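Phikz039 (Pseudomonas phage phikz, PDB 3ZBQ) is a phage tubulin-like protein, known as PhuZ, of the tubulin/FtsZ superfamily, and holds guanosine-5'-diphosphate in its nucleotide pocket. Local coordinates at residues L186-I191 and V226-Q231; G146-F151 and L283-I288; Q231-I236 and V253-V258; T97-Y102 and I191-E196. All coordinates share one frame; numbering follows the deposited sequence.

Contact 1: L186-I191 and V226-Q231; sequences LNALVI and VCFDRQ
V226 turns CG1 anti to its own backbone N (chi1 180°), and this is the branch directed at A188, whose CB it meets at 3.9 Å. F228, two residues further on, has its ring beside the backbone N rather than beside the carbonyl carbon (chi1 -63°). That setting swings the far part of the phenyl group back to the same alanine, and CE1 ends 4.1 Å from A188 CB, the methyl lying obliquely to the ring. One small side chain of helix 175-192 thus receives two larger ones from the end of strand 222-227 and the turn after it. The CA atoms of A188 and V226 are 7.8 Å apart, a closeness that the short alanine side chain probably helps to allow.

M276 and F278 of strand 275-281 also lean on A188, so the alanine faces more than one strand. Past F228 the chain enters helix 230-234, with D229 as its N-cap through OD1 and the backbone N of E232.

The interface illustrates how a helix can be seated on a sheet without polar pairing. No hydrogen bond crosses it: two methyls and a ring carbon meet by van der Waals contact, partly shielded from water, with the exposed phenyl on the outer side.

Contact 2: G146-F151 and L283-I288; sequences GSLKTF and LSIEDI
L148 points its forked end between I285 and I288, one branch for each. Its CD1 lies 4.2 Å from I285 CG2, while CD2 stands at the same 4.2 Å from I288 CG2. The reach comes from the first torsion: CG is anti to the backbone N (chi1 177°), which extends the leucine from helix 138-158 toward helix 284-304. I288 answers with its short branch, because a chi1 of -51° places CG2, not CG1, anti to its own N. The L148 and I288 side chains slant across each other, methyl against methyl, and the two isoleucines, three residues apart on one helical face, present a pair of CG2 groups to a single leucine. No hydrogen bond joins the two segments, and the contact rests on these aliphatic branches alone.

I164 of strand 163-168 is touched by F151, I285 and I288 alike, so both helices rest on the same strand. I288 also packs on Y166 of that strand and on Q223 of strand 222-227.

Helix 138-158 links the neighbouring parallel strands 127-133 and 163-168 as a beta-alpha-beta crossover, whereas helix 284-304 follows strand 275-281, the last sheet strand in the chain. A crossover helix packed against a long helix near the C-terminus in this way is consistent with the tubulin-like fold.

Contact 3: Q231-I236 and V253-V258; sequences QEAQAI and VSISTV
I255 carries most of this contact: it is the loop residue that closes over helix 230-234, and its two branches divide the work between A233 and Q234. With chi1 at -64° its CG2 is anti to the backbone N, whereas CG1 is anti to the carbonyl carbon, beside that N, and runs on in extended form to CD1. CD1 presses on A233 CB at 3.5 Å, closer than ordinary van der Waals contact between carbons.

CG2 settles on Q234 instead. It approaches the backbone first, at 3.7 Å from Q234 CA, and then follows the start of the side chain, with Q234 CB at 3.9 Å and CG only slightly farther. The glutamine is extended beyond CG and crosses the isoleucine at a slant; its aliphatic stem, rather than its amide, does the touching. Q234 thus serves as hydrocarbon here despite its polar end.

Beside this apolar patch lies a water that bridges the segments. It is hydrogen-bonded to A233 O at 3.0 Å and to S256 OG at 3.3 Å. Its separation from I236 O is so short that this bond is doubtful.

The surrounding elements complete the seat. A233 and I255 both touch H277 of strand 275-281, and A233 also rests on C227 of strand 222-227, while S256 leans on P239 at the start of strand 239-246. The short helix therefore lies over the strand pair 222-227 and 275-281, and the loop that folds back on it leads on to edge strand 260-265.

Contact 4: T97-Y102 and I191-E196; sequences TNIVVY and ILFNQE
The F193 ring is overlapped on one face by T97, whose methyl stands over it: CG2 is 3.8 Å from the ring centroid and only 19° off the normal, a clear CH-pi contact. T97 CB lies over the same face, and OG1 comes down to 3.3 Å from F193 CD2. I99, two residues along the strand, takes a different part of the ring, its CD1 reaching CE2 at the edge, near the ring plane, at 4.1 Å. The phenyl group is thereby covered from above and bordered at its rim by the same strand.

A chi1 of 53° puts T97 OG1 between the backbone N and the carbonyl carbon. From there the buried hydroxyl packs against CB and CD2 of F193 while bonding to T7 OG1 of strand 7-12 and to K6 O just before that strand.

Beyond helix 175-192, N194 OD1 accepts from E196 N at 2.9 Å, with the donor tilted 32° from the carbonyl plane, closing an Asx turn around Q195, which has positive phi. I205 and W208 of helix 202-209 also pack on F193, enclosing the ring further.

An aromatic residue thus pins the C-terminal end of a helix to the first residues of parallel strand 97-103. In the tubulin/FtsZ fold a core helix of this kind lies between the nucleotide-binding and C-terminal domains, a place consistent with that of helix 175-192.

Contacts 1 and 4 share helix 175-192 and reach the same sheet: contact 4 fixes the end of the helix through a buried aromatic ring, while contact 1, partly buried, offers an alanine to the strand end further along the sheet. L186 and L189 join them by packing on I99. Contact 3 lies farther out, its centre about 24 Å from the centre of the chain, and meets contact 1 at helix 230-234. Contact 2 pairs two other helices and is partly buried although its centre is only about 11 Å from the chain's centre; F151 touches Y102 of contact 4. Apolar packing carries all four, but only contact 4 is fully buried, and contact 3 adds a bridging water.

Contact 1: L186-I191 and V226-Q231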
loop_
_atom_site.group_PDB
_atom_site.type_symbol
_atom_site.label_atom_id
_atom_site.label_comp_id
_atom_site.label_asym_id
_atom_site.label_seq_id
_atom_site.Cartn_x
_atom_site.Cartn_y
_atom_site.Cartn_z
ATOM N N LEU A 186 7.225 1.168 -8.783
ATOM C CA LEU A 186 6.436 0.206 -9.559
ATOM C C LEU A 186 7.230 -0.292 -10.766
ATOM O O LEU A 186 7.275 -1.502 -11.055
ATOM C CB LEU A 186 5.106 0.835 -9.993
ATOM C CG LEU A 186 4.117 1.100 -8.865
ATOM C CD1 LEU A 186 2.897 1.862 -9.381
ATOM C CD2 LEU A 186 3.698 -0.212 -8.219
ATOM N N ASN A 187 7.896 0.628 -11.452
ATOM C CA ASN A 187 8.757 0.233 -12.555
ATOM C C ASN A 187 9.854 -0.722 -12.109
ATOM O O ASN A 187 10.131 -1.721 -12.777
ATOM C CB ASN A 187 9.383 1.453 -13.221
ATOM C CG ASN A 187 10.237 1.079 -14.407
ATOM O OD1 ASN A 187 11.433 1.383 -14.453
ATOM N ND2 ASN A 187 9.633 0.388 -15.374
ATOM N N ALA A 188 10.488 -0.415 -10.983
ATOM C CA ALA A 188 11.587 -1.258 -10.510
ATOM C C ALA A 188 11.066 -2.640 -10.140
ATOM O O ALA A 188 11.682 -3.659 -10.464
ATOM C CB ALA A 188 12.277 -0.610 -9.324
ATOM N N LEU A 189 9.929 -2.672 -9.454
ATOM C CA LEU A 189 9.325 -3.929 -9.031
ATOM C C LEU A 189 8.939 -4.810 -10.217
ATOM O O LEU A 189 9.216 -6.018 -10.223
ATOM C CB LEU A 189 8.113 -3.652 -8.131
ATOM C CG LEU A 189 8.448 -3.200 -6.701
ATOM C CD1 LEU A 189 7.162 -2.888 -5.928
ATOM C CD2 LEU A 189 9.286 -4.254 -5.963
ATOM N N VAL A 190 8.310 -4.208 -11.224
ATOM C CA VAL A 190 7.948 -4.951 -12.432
ATOM C C VAL A 190 9.184 -5.604 -13.069
ATOM O O VAL A 190 9.137 -6.773 -13.467
ATOM C CB VAL A 190 7.211 -4.054 -13.440
ATOM C CG1 VAL A 190 7.117 -4.737 -14.785
ATOM C CG2 VAL A 190 5.814 -3.712 -12.916
ATOM N N ILE A 191 10.285 -4.860 -13.162
ATOM C CA ILE A 191 11.554 -5.432 -13.647
ATOM C C ILE A 191 12.032 -6.585 -12.756
ATOM O O ILE A 191 12.394 -7.674 -13.254
ATOM C CB ILE A 191 12.667 -4.347 -13.735
ATOM C CG1 ILE A 191 12.332 -3.303 -14.806
ATOM C CG2 ILE A 191 14.036 -4.974 -14.020
ATOM C CD1 ILE A 191 13.252 -2.097 -14.796
ATOM N N VAL A 226 13.215 0.326 -1.865
ATOM C CA VAL A 226 13.779 0.185 -3.200
ATOM C C VAL A 226 14.966 1.129 -3.341
ATOM O O VAL A 226 14.807 2.347 -3.277
ATOM C CB VAL A 226 12.737 0.456 -4.299
ATOM C CG1 VAL A 226 13.372 0.307 -5.686
ATOM C CG2 VAL A 226 11.559 -0.500 -4.161
ATOM N N CYS A 227 16.156 0.554 -3.508
ATOM C CA CYS A 227 17.399 1.329 -3.499
ATOM C C CYS A 227 18.073 1.262 -4.860
ATOM O O CYS A 227 18.200 0.182 -5.435
ATOM C CB CYS A 227 18.356 0.785 -2.429
ATOM S SG CYS A 227 17.628 0.652 -0.771
ATOM N N PHE A 228 18.530 2.405 -5.368
ATOM C CA PHE A 228 19.055 2.458 -6.736
ATOM C C PHE A 228 20.581 2.487 -6.847
ATOM O O PHE A 228 21.131 2.586 -7.952
ATOM C CB PHE A 228 18.409 3.596 -7.517
ATOM C CG PHE A 228 16.931 3.429 -7.682
ATOM C CD1 PHE A 228 16.422 2.573 -8.651
ATOM C CD2 PHE A 228 16.047 4.090 -6.839
ATOM C CE1 PHE A 228 15.058 2.400 -8.794
ATOM C CE2 PHE A 228 14.681 3.916 -6.974
ATOM C CZ PHE A 228 14.185 3.081 -7.959
ATOM N N ASP A 229 21.256 2.367 -5.706
ATOM C CA ASP A 229 22.700 2.116 -5.687
ATOM C C ASP A 229 23.133 1.376 -4.413
ATOM O O ASP A 229 22.315 1.144 -3.515
ATOM C CB ASP A 229 23.501 3.411 -5.885
ATOM C CG ASP A 229 23.249 4.443 -4.798
ATOM O OD1 ASP A 229 22.886 4.078 -3.664
ATOM O OD2 ASP A 229 23.435 5.645 -5.079
ATOM N N ARG A 230 24.413 1.011 -4.336
ATOM C CA ARG A 230 24.916 0.244 -3.201
ATOM C C ARG A 230 24.734 1.009 -1.903
ATOM O O ARG A 230 24.320 0.448 -0.881
ATOM C CB ARG A 230 26.404 -0.092 -3.388
ATOM C CG ARG A 230 26.942 -1.101 -2.374
ATOM C CD ARG A 230 28.479 -1.175 -2.392
ATOM N NE ARG A 230 29.090 0.034 -1.833
ATOM C CZ ARG A 230 29.698 0.981 -2.547
ATOM N NH1 ARG A 230 29.801 0.873 -3.868
ATOM N NH2 ARG A 230 30.210 2.045 -1.937
ATOM N N GLN A 231 25.041 2.299 -1.955
ATOM C CA GLN A 231 25.033 3.141 -0.772
ATOM C C GLN A 231 23.642 3.309 -0.146
ATOM O O GLN A 231 23.517 3.397 1.078
ATOM C CB GLN A 231 25.669 4.500 -1.095
ATOM C CG GLN A 231 27.119 4.398 -1.599
ATOM C CD GLN A 231 27.244 4.225 -3.120
ATOM O OE1 GLN A 231 26.302 3.813 -3.799
ATOM N NE2 GLN A 231 28.421 4.545 -3.653
#

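Contact 2: G146-F151 and L283-I288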
loop_
_atom_site.group_PDB
_atom_site.type_symbol
_atom_site.label_atom_id
_atom_site.label_comp_id
_atom_site.label_asym_id
_atom_site.label_seq_id
_atom_site.Cartn_x
_atom_site.Cartn_y
_atom_site.Cartn_z
ATOM N N GLY A 146 -5.134 3.603 11.574
ATOM C CA GLY A 146 -5.839 2.334 11.425
ATOM C C GLY A 146 -5.226 1.457 10.343
ATOM O O GLY A 146 -5.131 0.236 10.485
ATOM N N SER A 147 -4.806 2.075 9.246
ATOM C CA SER A 147 -4.163 1.321 8.181
ATOM C C SER A 147 -2.855 0.723 8.650
ATOM O O SER A 147 -2.524 -0.419 8.292
ATOM C CB SER A 147 -3.923 2.206 6.956
ATOM O OG SER A 147 -5.143 2.500 6.306
ATOM N N LEU A 148 -2.098 1.469 9.457
ATOM C CA LEU A 148 -0.808 0.940 9.927
ATOM C C LEU A 148 -1.056 -0.272 10.817
ATOM O O LEU A 148 -0.377 -1.305 10.704
ATOM C CB LEU A 148 -0.018 2.014 10.689
ATOM C CG LEU A 148 1.312 1.525 11.287
ATOM C CD1 LEU A 148 2.264 1.070 10.180
ATOM C CD2 LEU A 148 1.969 2.607 12.134
ATOM N N LYS A 149 -2.046 -0.134 11.694
ATOM C CA LYS A 149 -2.478 -1.228 12.553
ATOM C C LYS A 149 -3.011 -2.395 11.736
ATOM O O LYS A 149 -2.779 -3.560 12.084
ATOM C CB LYS A 149 -3.540 -0.730 13.541
ATOM C CG LYS A 149 -2.968 0.108 14.679
ATOM C CD LYS A 149 -4.093 0.801 15.442
ATOM C CE LYS A 149 -3.562 1.754 16.509
ATOM N NZ LYS A 149 -2.843 1.040 17.591
ATOM N N THR A 150 -3.706 -2.083 10.643
ATOM C CA THR A 150 -4.234 -3.103 9.736
ATOM C C THR A 150 -3.104 -3.978 9.161
ATOM O O THR A 150 -3.244 -5.193 9.073
ATOM C CB THR A 150 -5.042 -2.452 8.600
ATOM O OG1 THR A 150 -6.251 -1.875 9.150
ATOM C CG2 THR A 150 -5.394 -3.462 7.508
ATOM N N PHE A 151 -1.996 -3.357 8.765
ATOM C CA PHE A 151 -0.860 -4.123 8.222
ATOM C C PHE A 151 -0.418 -5.183 9.215
ATOM O O PHE A 151 -0.051 -6.301 8.845
ATOM C CB PHE A 151 0.328 -3.208 7.927
ATOM C CG PHE A 151 0.023 -2.085 6.965
ATOM C CD1 PHE A 151 -1.008 -2.192 6.032
ATOM C CD2 PHE A 151 0.793 -0.928 6.983
ATOM C CE1 PHE A 151 -1.274 -1.154 5.143
ATOM C CE2 PHE A 151 0.535 0.119 6.094
ATOM C CZ PHE A 151 -0.495 0.003 5.171
ATOM N N LEU A 283 12.569 -2.676 11.263
ATOM C CA LEU A 283 12.752 -1.542 12.171
ATOM C C LEU A 283 12.086 -0.258 11.684
ATOM O O LEU A 283 11.555 0.515 12.480
ATOM C CB LEU A 283 14.238 -1.283 12.398
ATOM C CG LEU A 283 14.583 -0.343 13.548
ATOM C CD1 LEU A 283 14.043 -0.902 14.860
ATOM C CD2 LEU A 283 16.093 -0.134 13.628
ATOM N N SER A 284 12.124 -0.030 10.377
ATOM C CA SER A 284 11.670 1.230 9.807
ATOM C C SER A 284 10.181 1.464 10.044
ATOM O O SER A 284 9.725 2.611 10.034
ATOM C CB SER A 284 11.987 1.281 8.311
ATOM O OG SER A 284 13.387 1.335 8.098
ATOM N N ILE A 285 9.425 0.386 10.257
ATOM C CA ILE A 285 7.992 0.508 10.563
ATOM C C ILE A 285 7.760 1.375 11.808
ATOM O O ILE A 285 6.781 2.143 11.883
ATOM C CB ILE A 285 7.327 -0.880 10.759
ATOM C CG1 ILE A 285 7.292 -1.651 9.440
ATOM C CG2 ILE A 285 5.920 -0.752 11.329
ATOM C CD1 ILE A 285 6.670 -0.864 8.297
ATOM N N GLU A 286 8.659 1.265 12.780
ATOM C CA GLU A 286 8.586 2.083 13.999
ATOM C C GLU A 286 8.603 3.581 13.709
ATOM O O GLU A 286 7.940 4.369 14.407
ATOM C CB GLU A 286 9.729 1.711 14.962
ATOM C CG GLU A 286 9.978 2.699 16.106
ATOM C CD GLU A 286 8.788 2.862 17.041
ATOM O OE1 GLU A 286 7.921 1.959 17.092
ATOM O OE2 GLU A 286 8.720 3.911 17.726
ATOM N N ASP A 287 9.343 3.988 12.679
ATOM C CA ASP A 287 9.388 5.406 12.317
ATOM C C ASP A 287 8.027 5.931 11.855
ATOM O O ASP A 287 7.650 7.078 12.150
ATOM C CB ASP A 287 10.442 5.665 11.240
ATOM C CG ASP A 287 11.842 5.371 11.719
ATOM O OD1 ASP A 287 12.075 5.401 12.952
ATOM O OD2 ASP A 287 12.702 5.101 10.855
ATOM N N ILE A 288 7.297 5.095 11.123
ATOM C CA ILE A 288 5.933 5.427 10.711
ATOM C C ILE A 288 5.022 5.537 11.930
ATOM O O ILE A 288 4.254 6.495 12.064
ATOM C CB ILE A 288 5.344 4.370 9.751
ATOM C CG1 ILE A 288 6.300 4.097 8.581
ATOM C CG2 ILE A 288 3.979 4.819 9.229
ATOM C CD1 ILE A 288 5.799 3.001 7.623
#

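Contact 3: Q231-I236 and V253-V258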
loop_
_atom_site.group_PDB
_atom_site.type_symbol
_atom_site.label_atom_id
_atom_site.label_comp_id
_atom_site.label_asym_id
_atom_site.label_seq_id
_atom_site.Cartn_x
_atom_site.Cartn_y
_atom_site.Cartn_z
ATOM N N GLN A 231 25.041 2.299 -1.955
ATOM C CA GLN A 231 25.033 3.141 -0.772
ATOM C C GLN A 231 23.642 3.309 -0.146
ATOM O O GLN A 231 23.517 3.397 1.078
ATOM C CB GLN A 231 25.669 4.500 -1.095
ATOM C CG GLN A 231 27.119 4.398 -1.599
ATOM C CD GLN A 231 27.244 4.225 -3.120
ATOM O OE1 GLN A 231 26.302 3.813 -3.799
ATOM N NE2 GLN A 231 28.421 4.545 -3.653
ATOM N N GLU A 232 22.600 3.340 -0.973
ATOM C CA GLU A 232 21.234 3.454 -0.449
ATOM C C GLU A 232 20.825 2.172 0.271
ATOM O O GLU A 232 20.199 2.217 1.330
ATOM C CB GLU A 232 20.229 3.794 -1.561
ATOM C CG GLU A 232 20.345 5.215 -2.106
ATOM C CD GLU A 232 19.253 5.555 -3.107
ATOM O OE1 GLU A 232 18.569 4.628 -3.601
ATOM O OE2 GLU A 232 19.074 6.757 -3.402
ATOM N N ALA A 233 21.197 1.029 -0.295
ATOM C CA ALA A 233 20.902 -0.245 0.352
ATOM C C ALA A 233 21.660 -0.369 1.670
ATOM O O ALA A 233 21.129 -0.874 2.654
ATOM C CB ALA A 233 21.232 -1.405 -0.560
ATOM N N GLN A 234 22.908 0.093 1.675
ATOM C CA GLN A 234 23.769 0.013 2.855
ATOM C C GLN A 234 23.188 0.749 4.063
ATOM O O GLN A 234 23.379 0.333 5.208
ATOM C CB GLN A 234 25.151 0.581 2.518
ATOM C CG GLN A 234 26.256 0.175 3.469
ATOM C CD GLN A 234 27.592 0.771 3.068
ATOM O OE1 GLN A 234 27.679 1.959 2.740
ATOM N NE2 GLN A 234 28.637 -0.050 3.076
ATOM N N ALA A 235 22.466 1.834 3.797
ATOM C CA ALA A 235 21.923 2.684 4.855
ATOM C C ALA A 235 20.726 2.061 5.576
ATOM O O ALA A 235 20.318 2.535 6.639
ATOM C CB ALA A 235 21.552 4.048 4.292
ATOM N N ILE A 236 20.151 1.010 4.998
ATOM C CA ILE A 236 18.999 0.367 5.629
ATOM C C ILE A 236 19.424 -0.426 6.868
ATOM O O ILE A 236 20.257 -1.345 6.782
ATOM C CB ILE A 236 18.226 -0.536 4.646
ATOM C CG1 ILE A 236 17.879 0.233 3.370
ATOM C CG2 ILE A 236 16.978 -1.122 5.324
ATOM C CD1 ILE A 236 17.023 1.477 3.590
ATOM N N VAL A 253 28.189 -8.490 -4.825
ATOM C CA VAL A 253 28.871 -8.521 -3.531
ATOM C C VAL A 253 27.871 -8.208 -2.426
ATOM O O VAL A 253 27.183 -7.188 -2.489
ATOM C CB VAL A 253 30.006 -7.487 -3.462
ATOM C CG1 VAL A 253 30.685 -7.520 -2.088
ATOM C CG2 VAL A 253 31.016 -7.721 -4.573
ATOM N N SER A 254 27.793 -9.074 -1.417
ATOM C CA SER A 254 26.880 -8.850 -0.293
ATOM C C SER A 254 27.175 -7.510 0.381
ATOM O O SER A 254 28.334 -7.151 0.598
ATOM C CB SER A 254 26.973 -9.987 0.725
ATOM O OG SER A 254 25.969 -9.855 1.716
ATOM N N ILE A 255 26.123 -6.769 0.701
ATOM C CA ILE A 255 26.294 -5.421 1.226
ATOM C C ILE A 255 26.561 -5.411 2.728
ATOM O O ILE A 255 27.580 -4.894 3.177
ATOM C CB ILE A 255 25.090 -4.542 0.851
ATOM C CG1 ILE A 255 25.049 -4.396 -0.675
ATOM C CG2 ILE A 255 25.166 -3.198 1.556
ATOM C CD1 ILE A 255 23.958 -3.504 -1.194
ATOM N N SER A 256 25.647 -5.999 3.492
ATOM C CA SER A 256 25.791 -6.106 4.936
ATOM C C SER A 256 25.206 -7.441 5.382
ATOM O O SER A 256 24.572 -8.140 4.591
ATOM C CB SER A 256 25.055 -4.956 5.630
ATOM O OG SER A 256 23.668 -5.007 5.344
ATOM N N THR A 257 25.433 -7.790 6.644
ATOM C CA THR A 257 24.823 -8.969 7.248
ATOM C C THR A 257 23.308 -8.942 7.037
ATOM O O THR A 257 22.657 -7.923 7.278
ATOM C CB THR A 257 25.103 -9.009 8.752
ATOM O OG1 THR A 257 26.517 -8.939 8.979
ATOM C CG2 THR A 257 24.574 -10.286 9.342
ATOM N N VAL A 258 22.750 -10.059 6.586
ATOM C CA VAL A 258 21.340 -10.120 6.222
ATOM C C VAL A 258 20.872 -11.561 6.358
ATOM O O VAL A 258 21.686 -12.493 6.254
ATOM C CB VAL A 258 21.115 -9.550 4.785
ATOM C CG1 VAL A 258 21.662 -10.498 3.717
ATOM C CG2 VAL A 258 19.643 -9.244 4.536
HETATM O O HOH W 1 21.704 -2.422 5.176
#

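Contact 4: T97-Y102 and I191-E196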
loop_
_atom_site.group_PDB
_atom_site.type_symbol
_atom_site.label_atom_id
_atom_site.label_comp_id
_atom_site.label_asym_id
_atom_site.label_seq_id
_atom_site.Cartn_x
_atom_site.Cartn_y
_atom_site.Cartn_z
ATOM N N THR A 97 3.736 -12.908 -8.815
ATOM C CA THR A 97 3.973 -11.847 -7.843
ATOM C C THR A 97 2.788 -10.897 -7.913
ATOM O O THR A 97 2.080 -10.862 -8.920
ATOM C CB THR A 97 5.262 -11.066 -8.143
ATOM O OG1 THR A 97 5.242 -10.610 -9.505
ATOM C CG2 THR A 97 6.485 -11.955 -7.919
ATOM N N ASN A 98 2.557 -10.146 -6.842
ATOM C CA ASN A 98 1.378 -9.288 -6.777
ATOM C C ASN A 98 1.709 -7.975 -6.108
ATOM O O ASN A 98 2.368 -7.951 -5.062
ATOM C CB ASN A 98 0.253 -9.990 -6.018
ATOM C CG ASN A 98 -0.151 -11.285 -6.673
ATOM O OD1 ASN A 98 -1.004 -11.286 -7.564
ATOM N ND2 ASN A 98 0.513 -12.393 -6.292
ATOM N N ILE A 99 1.254 -6.881 -6.709
ATOM C CA ILE A 99 1.521 -5.566 -6.167
ATOM C C ILE A 99 0.170 -4.904 -5.956
ATOM O O ILE A 99 -0.653 -4.891 -6.855
ATOM C CB ILE A 99 2.388 -4.709 -7.119
ATOM C CG1 ILE A 99 3.677 -5.460 -7.483
ATOM C CG2 ILE A 99 2.726 -3.366 -6.474
ATOM C CD1 ILE A 99 4.605 -4.703 -8.414
ATOM N N VAL A 100 -0.064 -4.423 -4.744
ATOM C CA VAL A 100 -1.327 -3.770 -4.399
ATOM C C VAL A 100 -1.054 -2.318 -3.996
ATOM O O VAL A 100 -0.220 -2.057 -3.120
ATOM C CB VAL A 100 -2.032 -4.523 -3.240
ATOM C CG1 VAL A 100 -3.456 -3.997 -3.030
ATOM C CG2 VAL A 100 -2.076 -6.016 -3.516
ATOM N N VAL A 101 -1.789 -1.375 -4.598
ATOM C CA VAL A 101 -1.482 0.054 -4.481
ATOM C C VAL A 101 -2.676 0.829 -3.958
ATOM O O VAL A 101 -3.771 0.712 -4.517
ATOM C CB VAL A 101 -1.086 0.652 -5.851
ATOM C CG1 VAL A 101 -0.591 2.075 -5.706
ATOM C CG2 VAL A 101 -0.011 -0.223 -6.515
ATOM N N TYR A 102 -2.468 1.616 -2.896
ATOM C CA TYR A 102 -3.578 2.336 -2.234
ATOM C C TYR A 102 -3.090 3.341 -1.196
ATOM O O TYR A 102 -1.974 3.240 -0.683
ATOM C CB TYR A 102 -4.522 1.334 -1.544
ATOM C CG TYR A 102 -3.797 0.349 -0.639
ATOM C CD1 TYR A 102 -3.198 -0.790 -1.164
ATOM C CD2 TYR A 102 -3.717 0.558 0.739
ATOM C CE1 TYR A 102 -2.533 -1.690 -0.356
ATOM C CE2 TYR A 102 -3.054 -0.348 1.564
ATOM C CZ TYR A 102 -2.466 -1.467 1.007
ATOM O OH TYR A 102 -1.792 -2.385 1.798
ATOM N N ILE A 191 10.285 -4.860 -13.162
ATOM C CA ILE A 191 11.554 -5.432 -13.647
ATOM C C ILE A 191 12.032 -6.585 -12.756
ATOM O O ILE A 191 12.394 -7.674 -13.254
ATOM C CB ILE A 191 12.667 -4.347 -13.735
ATOM C CG1 ILE A 191 12.332 -3.303 -14.806
ATOM C CG2 ILE A 191 14.036 -4.974 -14.020
ATOM C CD1 ILE A 191 13.252 -2.097 -14.796
ATOM N N LEU A 192 12.057 -6.358 -11.442
ATOM C CA LEU A 192 12.497 -7.399 -10.504
ATOM C C LEU A 192 11.742 -8.702 -10.710
ATOM O O LEU A 192 12.333 -9.786 -10.681
ATOM C CB LEU A 192 12.332 -6.948 -9.046
ATOM C CG LEU A 192 12.740 -7.995 -7.995
ATOM C CD1 LEU A 192 14.230 -8.344 -8.130
ATOM C CD2 LEU A 192 12.417 -7.528 -6.568
ATOM N N PHE A 193 10.443 -8.587 -10.962
ATOM C CA PHE A 193 9.555 -9.746 -11.031
ATOM C C PHE A 193 9.364 -10.308 -12.447
ATOM O O PHE A 193 8.565 -11.226 -12.644
ATOM C CB PHE A 193 8.171 -9.358 -10.481
ATOM C CG PHE A 193 8.157 -8.959 -9.025
ATOM C CD1 PHE A 193 9.081 -9.469 -8.125
ATOM C CD2 PHE A 193 7.180 -8.078 -8.552
ATOM C CE1 PHE A 193 9.051 -9.105 -6.779
ATOM C CE2 PHE A 193 7.138 -7.714 -7.200
ATOM C CZ PHE A 193 8.066 -8.223 -6.315
ATOM N N ASN A 194 10.068 -9.766 -13.436
ATOM C CA ASN A 194 9.730 -10.100 -14.824
ATOM C C ASN A 194 10.218 -11.488 -15.304
ATOM O O ASN A 194 9.931 -11.908 -16.434
ATOM C CB ASN A 194 10.119 -8.971 -15.794
ATOM C CG ASN A 194 11.626 -8.888 -16.069
ATOM O OD1 ASN A 194 12.393 -9.803 -15.760
ATOM N ND2 ASN A 194 12.049 -7.783 -16.671
ATOM N N GLN A 195 10.947 -12.177 -14.427
ATOM C CA GLN A 195 11.396 -13.555 -14.659
ATOM C C GLN A 195 12.405 -13.703 -15.806
ATOM O O GLN A 195 12.670 -14.827 -16.267
ATOM C CB GLN A 195 10.192 -14.491 -14.843
ATOM C CG GLN A 195 9.278 -14.568 -13.619
ATOM C CD GLN A 195 8.067 -15.451 -13.841
ATOM O OE1 GLN A 195 8.071 -16.323 -14.717
ATOM N NE2 GLN A 195 7.014 -15.227 -13.053
ATOM N N GLU A 196 12.998 -12.586 -16.235
ATOM C CA GLU A 196 13.986 -12.607 -17.326
ATOM C C GLU A 196 15.446 -12.640 -16.876
ATOM O O GLU A 196 16.349 -12.686 -17.709
ATOM C CB GLU A 196 13.808 -11.390 -18.237
ATOM C CG GLU A 196 12.461 -11.295 -18.933
ATOM C CD GLU A 196 12.250 -9.946 -19.607
ATOM O OE1 GLU A 196 13.200 -9.125 -19.639
ATOM O OE2 GLU A 196 11.128 -9.702 -20.092
#